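Local coordinates for SnoaL-like domain-containing protein (Agrobacterium tumefaciens str. C58, PDB 3DXO) that is of unknown function but belongs to the SnoaL-like family of the NTF2 clan and may act as an isomerase, at residues 67-72 against 80-85; 39-44 against 114-119; 34-39 against 49-54. All blocks are in the same frame, centred on the assembly; numbering follows the deposited sequence.

How the contacts relate
The three contacts all reach one mixed sheet and tie it to its own strands, a loop and a helix. Contact 1 lies in the hairpin of strands 66-76 and 79-87, contact 2 sets the 39-44 turn against strand 109-117, and contact 3 lays helix 47-61 on strand 36-39. Contacts 2 and 3 share V39, have centres about 15 Å apart and alternate along the chain; contact 1 is nested inside the loop closed by contact 2, their centres about 13 Å apart. Contacts 1 and 3, centres about 20 Å apart, lie on opposite sides of the chain's centre. W84, D40 and Y38 each approach bound di(hydroxyethyl)ether, probably from the crystallisation liquor, which may mark an NTF2-like pocket.

Contact 1. Residues 67-72 against 80-85; sequences FVLAGT and TRFSWR
W84 meets F67 across a pair of antiparallel strands. Its CB lies beside the carbonyl of V68, 3.3 Å from V68 O. The first torsion (chi1 54°) sets CG between the backbone N and the carbonyl carbon, and the indole then runs alongside the F67 side chain. F67 turns an edge to one face of the six-membered ring in an edge-to-face stack with planes at 79°. The phenyl atom CD2 stands off-centre over the rim, 3.7 Å from W84 CZ3 and 3.9 Å from W84 CE3, with W84 CH2 more loosely in touch. W84 NE1 is bonded to D99. The backbones are joined by hydrogen bonds from V68 N to R85 O, from R85 N to V68 O, and from A70 N to S83 O (2.8 Å), the last with its donor well above the carbonyl plane. L69 crosses F82 at about a right angle, its CD1 4.0 Å from F82 CB. On the face that carries A70, R85 lays CG 3.9 Å from A70 CB before its bent chain leads to D93. Strand 79-87 pairs on its other edge with strand 93-103, while helix 3-17 covers the face carrying L69 and F82, its L6 and L13 touching L69.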
loop_
_atom_site.group_PDB
_atom_site.type_symbol
_atom_site.label_atom_id
_atom_site.label_comp_id
_atom_site.label_asym_id
_atom_site.label_seq_id
_atom_site.Cartn_x
_atom_site.Cartn_y
_atom_site.Cartn_z
ATOM N N PHE B 67 6.980 -0.642 -18.168
ATOM C CA PHE B 67 6.933 -0.479 -16.703
ATOM C C PHE B 67 8.171 -1.151 -16.105
ATOM O O PHE B 67 8.243 -2.357 -16.105
ATOM C CB PHE B 67 5.632 -1.105 -16.168
ATOM C CG PHE B 67 4.410 -0.649 -16.907
ATOM C CD1 PHE B 67 3.979 -1.319 -18.034
ATOM C CD2 PHE B 67 3.742 0.484 -16.521
ATOM C CE1 PHE B 67 2.868 -0.888 -18.748
ATOM C CE2 PHE B 67 2.617 0.930 -17.221
ATOM C CZ PHE B 67 2.185 0.245 -18.338
ATOM N N VAL B 68 9.124 -0.374 -15.603
ATOM C CA VAL B 68 10.379 -0.910 -15.122
ATOM C C VAL B 68 10.468 -0.782 -13.610
ATOM O O VAL B 68 10.163 0.264 -13.026
ATOM C CB VAL B 68 11.558 -0.162 -15.775
ATOM C CG1 VAL B 68 12.861 -0.697 -15.283
ATOM C CG2 VAL B 68 11.446 -0.244 -17.279
ATOM N N LEU B 69 10.932 -1.853 -12.983
ATOM C CA LEU B 69 11.023 -1.910 -11.546
ATOM C C LEU B 69 11.998 -0.837 -11.054
ATOM O O LEU B 69 12.982 -0.565 -11.713
ATOM C CB LEU B 69 11.473 -3.312 -11.124
ATOM C CG LEU B 69 11.459 -3.757 -9.660
ATOM C CD1 LEU B 69 10.040 -3.817 -9.072
ATOM C CD2 LEU B 69 12.123 -5.112 -9.590
ATOM N N ALA B 70 11.659 -0.199 -9.934
ATOM C CA ALA B 70 12.466 0.827 -9.285
ATOM C C ALA B 70 12.672 0.384 -7.837
ATOM O O ALA B 70 11.741 -0.062 -7.175
ATOM C CB ALA B 70 11.770 2.167 -9.330
ATOM N N GLY B 71 13.898 0.479 -7.341
ATOM C CA GLY B 71 14.190 0.066 -5.967
ATOM C C GLY B 71 14.057 -1.424 -5.691
ATOM O O GLY B 71 13.957 -2.216 -6.610
ATOM N N THR B 72 14.065 -1.801 -4.415
ATOM C CA THR B 72 13.945 -3.201 -4.013
ATOM C C THR B 72 12.589 -3.512 -3.424
ATOM O O THR B 72 12.210 -2.916 -2.441
ATOM C CB THR B 72 14.967 -3.555 -2.930
ATOM O OG1 THR B 72 16.268 -3.441 -3.483
ATOM C CG2 THR B 72 14.775 -4.983 -2.426
ATOM N N THR B 80 3.330 -7.904 -0.611
ATOM C CA THR B 80 4.503 -7.429 -1.315
ATOM C C THR B 80 4.272 -5.965 -1.726
ATOM O O THR B 80 3.175 -5.580 -2.087
ATOM C CB THR B 80 4.785 -8.290 -2.553
ATOM O OG1 THR B 80 5.062 -9.635 -2.128
ATOM C CG2 THR B 80 5.965 -7.731 -3.349
ATOM N N ARG B 81 5.311 -5.152 -1.608
ATOM C CA ARG B 81 5.283 -3.759 -2.040
ATOM C C ARG B 81 6.465 -3.473 -2.946
ATOM O O ARG B 81 7.598 -3.867 -2.653
ATOM C CB ARG B 81 5.393 -2.789 -0.873
ATOM C CG ARG B 81 5.649 -1.359 -1.372
ATOM C CD ARG B 81 5.819 -0.328 -0.289
ATOM N NE ARG B 81 6.993 -0.548 0.535
ATOM C CZ ARG B 81 7.518 0.379 1.314
ATOM N NH1 ARG B 81 7.011 1.594 1.342
ATOM N NH2 ARG B 81 8.567 0.099 2.062
ATOM N N PHE B 82 6.195 -2.748 -4.021
ATOM C CA PHE B 82 7.224 -2.382 -4.971
ATOM C C PHE B 82 6.810 -1.169 -5.761
ATOM O O PHE B 82 5.620 -0.801 -5.804
ATOM C CB PHE B 82 7.513 -3.542 -5.932
ATOM C CG PHE B 82 6.331 -3.960 -6.747
ATOM C CD1 PHE B 82 6.072 -3.369 -7.970
ATOM C CD2 PHE B 82 5.472 -4.949 -6.289
ATOM C CE1 PHE B 82 4.941 -3.759 -8.735
ATOM C CE2 PHE B 82 4.358 -5.331 -7.030
ATOM C CZ PHE B 82 4.092 -4.742 -8.249
ATOM N N SER B 83 7.806 -0.548 -6.384
ATOM C CA SER B 83 7.583 0.625 -7.227
ATOM C C SER B 83 8.173 0.419 -8.609
ATOM O O SER B 83 9.072 -0.397 -8.792
ATOM C CB SER B 83 8.121 1.890 -6.581
ATOM O OG SER B 83 7.326 2.194 -5.448
ATOM N N TRP B 84 7.620 1.153 -9.579
ATOM C CA TRP B 84 8.031 1.042 -10.966
ATOM C C TRP B 84 7.963 2.405 -11.632
ATOM O O TRP B 84 7.247 3.266 -11.165
ATOM C CB TRP B 84 7.114 0.053 -11.709
ATOM C CG TRP B 84 5.696 0.408 -11.560
ATOM C CD1 TRP B 84 4.841 -0.072 -10.621
ATOM C CD2 TRP B 84 4.953 1.377 -12.330
ATOM N NE1 TRP B 84 3.601 0.505 -10.779
ATOM C CE2 TRP B 84 3.645 1.407 -11.809
ATOM C CE3 TRP B 84 5.268 2.214 -13.400
ATOM C CZ2 TRP B 84 2.645 2.264 -12.302
ATOM C CZ3 TRP B 84 4.265 3.059 -13.913
ATOM C CH2 TRP B 84 2.971 3.069 -13.357
ATOM N N ARG B 85 8.690 2.559 -12.736
ATOM C CA ARG B 85 8.727 3.773 -13.520
ATOM C C ARG B 85 8.129 3.494 -14.898
ATOM O O ARG B 85 8.274 2.390 -15.433
ATOM C CB ARG B 85 10.184 4.221 -13.704
ATOM C CG ARG B 85 11.007 4.448 -12.426
ATOM C CD ARG B 85 10.327 5.421 -11.474
ATOM N NE ARG B 85 10.079 6.701 -12.111
ATOM C CZ ARG B 85 9.266 7.629 -11.636
ATOM N NH1 ARG B 85 8.613 7.416 -10.507
ATOM N NH2 ARG B 85 9.086 8.763 -12.305
#

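Contact 2. Residues 39-44 against 114-119; sequences VDPLMQ and GFLDGA
P41 and L116 make the main side-chain contact between the turn and the strand, crossing obliquely with P41 CG 3.8 Å from L116 CD1. L116 holds CG anti to its carbonyl carbon (chi1 -75°), beside the backbone N, and the branch point CG itself also lies close to P41 CG. L42 adds a looser touch, CD1 to CD1 of L116 at 4.4 Å. The neighbouring proline ring atom CD packs 3.6 Å from G114 O, a carbonyl that is also approached by D40 CA and is bonded to H76 of the second subunit. One backbone bond crosses the contact, G114 N to V39 O at 2.9 Å. D40 is the side chain that shapes the turn. With chi1 at 72°, its CG stands between the backbone N and the carbonyl carbon. The end of the side chain leads away from the strand: OD1 accepts from L42 N at 2.7 Å on its anti side, 29° out of the carboxylate plane, and more weakly from M43 N, while OD2 is bonded to Y38 OH. This is an Asx turn, reinforced by the bond from D40 N to M43 O, and it forms the reversal of the hairpin between strands 36-39 and 44-46.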
loop_
_atom_site.group_PDB
_atom_site.type_symbol
_atom_site.label_atom_id
_atom_site.label_comp_id
_atom_site.label_asym_id
_atom_site.label_seq_id
_atom_site.Cartn_x
_atom_site.Cartn_y
_atom_site.Cartn_z
ATOM N N VAL B 39 -7.338 -2.095 -8.194
ATOM C CA VAL B 39 -7.765 -0.698 -8.226
ATOM C C VAL B 39 -6.559 0.224 -8.088
ATOM O O VAL B 39 -5.700 0.016 -7.217
ATOM C CB VAL B 39 -8.849 -0.319 -7.147
ATOM C CG1 VAL B 39 -8.288 -0.377 -5.729
ATOM C CG2 VAL B 39 -9.389 1.069 -7.434
ATOM N N ASP B 40 -6.491 1.216 -8.975
ATOM C CA ASP B 40 -5.471 2.280 -8.902
ATOM C C ASP B 40 -6.201 3.620 -9.137
ATOM O O ASP B 40 -7.442 3.645 -9.222
ATOM C CB ASP B 40 -4.278 2.005 -9.854
ATOM C CG ASP B 40 -4.611 2.199 -11.347
ATOM O OD1 ASP B 40 -5.576 2.918 -11.726
ATOM O OD2 ASP B 40 -3.864 1.623 -12.154
ATOM N N PRO B 41 -5.464 4.737 -9.255
ATOM C CA PRO B 41 -6.254 5.997 -9.402
ATOM C C PRO B 41 -7.006 6.168 -10.723
ATOM O O PRO B 41 -7.885 7.015 -10.808
ATOM C CB PRO B 41 -5.205 7.113 -9.262
ATOM C CG PRO B 41 -3.912 6.423 -8.856
ATOM C CD PRO B 41 -4.014 4.972 -9.241
ATOM N N LEU B 42 -6.665 5.384 -11.738
ATOM C CA LEU B 42 -7.284 5.501 -13.062
ATOM C C LEU B 42 -8.150 4.308 -13.487
ATOM O O LEU B 42 -8.925 4.396 -14.429
ATOM C CB LEU B 42 -6.161 5.590 -14.098
ATOM C CG LEU B 42 -5.125 6.703 -13.948
ATOM C CD1 LEU B 42 -3.962 6.582 -14.969
ATOM C CD2 LEU B 42 -5.864 8.050 -14.046
HETATM N N MSE B 43 -8.019 3.196 -12.777
HETATM C CA MSE B 43 -8.601 1.937 -13.179
HETATM C C MSE B 43 -9.083 1.030 -12.067
HETATM O O MSE B 43 -8.683 1.163 -10.896
HETATM C CB MSE B 43 -7.464 1.104 -13.779
HETATM C CG MSE B 43 -7.170 1.249 -15.200
HETATM SE SE MSE B 43 -5.545 0.273 -15.521
HETATM C CE MSE B 43 -4.448 1.818 -15.430
ATOM N N GLN B 44 -9.861 0.032 -12.480
ATOM C CA GLN B 44 -10.260 -1.041 -11.601
ATOM C C GLN B 44 -10.614 -2.270 -12.442
ATOM O O GLN B 44 -10.888 -2.155 -13.627
ATOM C CB GLN B 44 -11.421 -0.604 -10.694
ATOM C CG GLN B 44 -12.756 -0.380 -11.388
ATOM C CD GLN B 44 -13.803 0.214 -10.450
ATOM O OE1 GLN B 44 -13.535 0.471 -9.271
ATOM N NE2 GLN B 44 -14.994 0.451 -10.972
ATOM N N GLY B 114 -2.922 0.122 -6.362
ATOM C CA GLY B 114 -1.860 0.956 -6.912
ATOM C C GLY B 114 -2.012 2.443 -6.660
ATOM O O GLY B 114 -3.129 2.937 -6.457
ATOM N N PHE B 115 -0.882 3.155 -6.664
ATOM C CA PHE B 115 -0.832 4.613 -6.472
ATOM C C PHE B 115 0.131 5.240 -7.507
ATOM O O PHE B 115 0.997 4.572 -8.015
ATOM C CB PHE B 115 -0.365 4.944 -5.059
ATOM C CG PHE B 115 -1.243 4.384 -3.973
ATOM C CD1 PHE B 115 -1.029 3.102 -3.471
ATOM C CD2 PHE B 115 -2.279 5.145 -3.447
ATOM C CE1 PHE B 115 -1.843 2.579 -2.473
ATOM C CE2 PHE B 115 -3.085 4.644 -2.437
ATOM C CZ PHE B 115 -2.865 3.348 -1.939
ATOM N N LEU B 116 -0.026 6.519 -7.822
ATOM C CA LEU B 116 0.851 7.191 -8.785
ATOM C C LEU B 116 1.901 8.036 -8.079
ATOM O O LEU B 116 1.631 8.597 -7.020
ATOM C CB LEU B 116 0.041 8.060 -9.745
ATOM C CG LEU B 116 -0.712 7.224 -10.794
ATOM C CD1 LEU B 116 -1.770 8.130 -11.487
ATOM C CD2 LEU B 116 0.211 6.464 -11.861
ATOM N N ASP B 117 3.085 8.097 -8.695
ATOM C CA ASP B 117 4.237 8.845 -8.213
ATOM C C ASP B 117 4.772 9.771 -9.312
ATOM O O ASP B 117 4.726 9.422 -10.478
ATOM C CB ASP B 117 5.383 7.885 -7.834
ATOM C CG ASP B 117 4.952 6.800 -6.881
ATOM O OD1 ASP B 117 4.189 7.131 -5.956
ATOM O OD2 ASP B 117 5.377 5.630 -7.031
ATOM N N GLY B 118 5.295 10.933 -8.934
ATOM C CA GLY B 118 5.989 11.823 -9.867
ATOM C C GLY B 118 7.483 11.434 -9.815
ATOM O O GLY B 118 7.808 10.253 -9.954
ATOM N N ALA B 119 8.400 12.384 -9.602
ATOM C CA ALA B 119 9.816 12.015 -9.506
ATOM C C ALA B 119 10.214 11.803 -8.031
ATOM O O ALA B 119 10.281 10.666 -7.540
ATOM C CB ALA B 119 10.706 13.078 -10.181
#

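Contact 3. Residues 34-39 against 49-54; sequences ENTRYV and QGIAAM
I51 and M54 carry helix 47-61 onto the face of strand 36-39 that bears T36 and Y38. The helical segment opens with Q49 and G50, whose carbonyls accept from A53 N and M54 N and so hold the turn that presents both side chains. I51 follows, extended at chi2, which carries CD1 outward: it meets T36 tip to tip, 3.7 Å from T36 CG2, and also touches Y38 CB at 3.9 Å. One turn farther along comes M54, present as selenomethionine, which crosses the Y38 side chain at about a right angle. A bend at chi3 (70°) brings its CE over one face of the tyrosine ring, 3.6 Å from the ring centroid and only 15° off the normal, a CH-pi contact. SE lies more obliquely, 4.2 Å from that centroid, and completes a Met-aromatic contact. The Y38 ring is also touched by Y12 and W16 of helix 3-17, and its OH is bonded to D40. The axes of strand 36-39 and helical segment 49-54 approach to 9.0 Å, 30° from parallel, and the interface is apolar and buried, consistent with the helix-on-sheet packing of the alpha+beta cone of NTF2-like domains.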
loop_
_atom_site.group_PDB
_atom_site.type_symbol
_atom_site.label_atom_id
_atom_site.label_comp_id
_atom_site.label_asym_id
_atom_site.label_seq_id
_atom_site.Cartn_x
_atom_site.Cartn_y
_atom_site.Cartn_z
ATOM N N GLU B 34 -8.807 -16.437 -9.130
ATOM C CA GLU B 34 -10.124 -16.289 -9.746
ATOM C C GLU B 34 -10.879 -15.161 -9.038
ATOM O O GLU B 34 -11.462 -14.306 -9.695
ATOM C CB GLU B 34 -10.904 -17.615 -9.773
ATOM C CG GLU B 34 -10.215 -18.644 -10.678
ATOM C CD GLU B 34 -11.024 -19.911 -10.987
ATOM O OE1 GLU B 34 -12.013 -20.237 -10.291
ATOM O OE2 GLU B 34 -10.642 -20.596 -11.962
ATOM N N ASN B 35 -10.855 -15.153 -7.709
ATOM C CA ASN B 35 -11.424 -14.061 -6.938
ATOM C C ASN B 35 -10.294 -13.093 -6.737
ATOM O O ASN B 35 -9.563 -13.234 -5.756
ATOM C CB ASN B 35 -11.887 -14.517 -5.567
ATOM C CG ASN B 35 -13.064 -15.444 -5.632
ATOM O OD1 ASN B 35 -13.340 -16.052 -6.662
ATOM N ND2 ASN B 35 -13.766 -15.582 -4.508
ATOM N N THR B 36 -10.105 -12.157 -7.663
ATOM C CA THR B 36 -9.027 -11.187 -7.563
ATOM C C THR B 36 -9.592 -9.820 -7.893
ATOM O O THR B 36 -10.615 -9.719 -8.584
ATOM C CB THR B 36 -7.824 -11.517 -8.486
ATOM O OG1 THR B 36 -6.729 -10.646 -8.172
ATOM C CG2 THR B 36 -8.182 -11.376 -9.968
ATOM N N ARG B 37 -8.918 -8.772 -7.419
ATOM C CA ARG B 37 -9.419 -7.410 -7.537
ATOM C C ARG B 37 -8.251 -6.441 -7.705
ATOM O O ARG B 37 -7.222 -6.567 -7.033
ATOM C CB ARG B 37 -10.129 -7.083 -6.226
ATOM C CG ARG B 37 -11.205 -6.042 -6.242
ATOM C CD ARG B 37 -12.575 -6.672 -6.248
ATOM N NE ARG B 37 -13.501 -5.787 -5.540
ATOM C CZ ARG B 37 -14.074 -4.698 -6.066
ATOM N NH1 ARG B 37 -13.827 -4.336 -7.340
ATOM N NH2 ARG B 37 -14.903 -3.965 -5.307
ATOM N N TYR B 38 -8.424 -5.461 -8.576
ATOM C CA TYR B 38 -7.413 -4.439 -8.819
ATOM C C TYR B 38 -8.048 -3.045 -8.773
ATOM O O TYR B 38 -9.157 -2.834 -9.240
ATOM C CB TYR B 38 -6.766 -4.672 -10.199
ATOM C CG TYR B 38 -5.748 -3.641 -10.610
ATOM C CD1 TYR B 38 -6.143 -2.389 -11.071
ATOM C CD2 TYR B 38 -4.402 -3.917 -10.561
ATOM C CE1 TYR B 38 -5.215 -1.423 -11.454
ATOM C CE2 TYR B 38 -3.467 -2.975 -10.944
ATOM C CZ TYR B 38 -3.877 -1.722 -11.390
ATOM O OH TYR B 38 -2.956 -0.757 -11.760
ATOM N N VAL B 39 -7.338 -2.095 -8.194
ATOM C CA VAL B 39 -7.765 -0.698 -8.226
ATOM C C VAL B 39 -6.559 0.224 -8.088
ATOM O O VAL B 39 -5.700 0.016 -7.217
ATOM C CB VAL B 39 -8.849 -0.319 -7.147
ATOM C CG1 VAL B 39 -8.288 -0.377 -5.729
ATOM C CG2 VAL B 39 -9.389 1.069 -7.434
ATOM N N GLN B 49 -10.080 -12.657 -16.219
ATOM C CA GLN B 49 -10.515 -12.094 -17.506
ATOM C C GLN B 49 -10.416 -10.575 -17.451
ATOM O O GLN B 49 -9.671 -9.980 -18.222
ATOM C CB GLN B 49 -11.970 -12.459 -17.820
ATOM C CG GLN B 49 -12.279 -13.934 -17.941
ATOM C CD GLN B 49 -11.842 -14.545 -19.279
ATOM O OE1 GLN B 49 -10.857 -14.099 -19.903
ATOM N NE2 GLN B 49 -12.562 -15.593 -19.716
ATOM N N GLY B 50 -11.139 -9.975 -16.502
ATOM C CA GLY B 50 -11.221 -8.528 -16.337
ATOM C C GLY B 50 -9.897 -7.808 -16.228
ATOM O O GLY B 50 -9.715 -6.745 -16.834
ATOM N N ILE B 51 -8.980 -8.380 -15.448
ATOM C CA ILE B 51 -7.663 -7.796 -15.283
ATOM C C ILE B 51 -6.876 -7.905 -16.584
ATOM O O ILE B 51 -6.223 -6.944 -17.003
ATOM C CB ILE B 51 -6.939 -8.396 -14.090
ATOM C CG1 ILE B 51 -7.556 -7.770 -12.831
ATOM C CG2 ILE B 51 -5.488 -8.092 -14.176
ATOM C CD1 ILE B 51 -7.018 -8.280 -11.544
ATOM N N ALA B 52 -6.964 -9.056 -17.246
ATOM C CA ALA B 52 -6.330 -9.212 -18.572
ATOM C C ALA B 52 -6.877 -8.130 -19.544
ATOM O O ALA B 52 -6.099 -7.462 -20.243
ATOM C CB ALA B 52 -6.554 -10.633 -19.133
ATOM N N ALA B 53 -8.200 -7.941 -19.543
ATOM C CA ALA B 53 -8.847 -6.940 -20.410
ATOM C C ALA B 53 -8.366 -5.527 -20.027
ATOM O O ALA B 53 -7.909 -4.759 -20.876
ATOM C CB ALA B 53 -10.362 -7.052 -20.352
HETATM N N MSE B 54 -8.412 -5.220 -18.734
HETATM C CA MSE B 54 -7.945 -3.930 -18.222
HETATM C C MSE B 54 -6.522 -3.599 -18.688
HETATM O O MSE B 54 -6.289 -2.520 -19.211
HETATM C CB MSE B 54 -7.994 -3.944 -16.701
HETATM C CG MSE B 54 -7.831 -2.621 -16.030
HETATM SE SE MSE B 54 -7.545 -2.927 -14.156
HETATM C CE MSE B 54 -5.831 -3.660 -14.267
#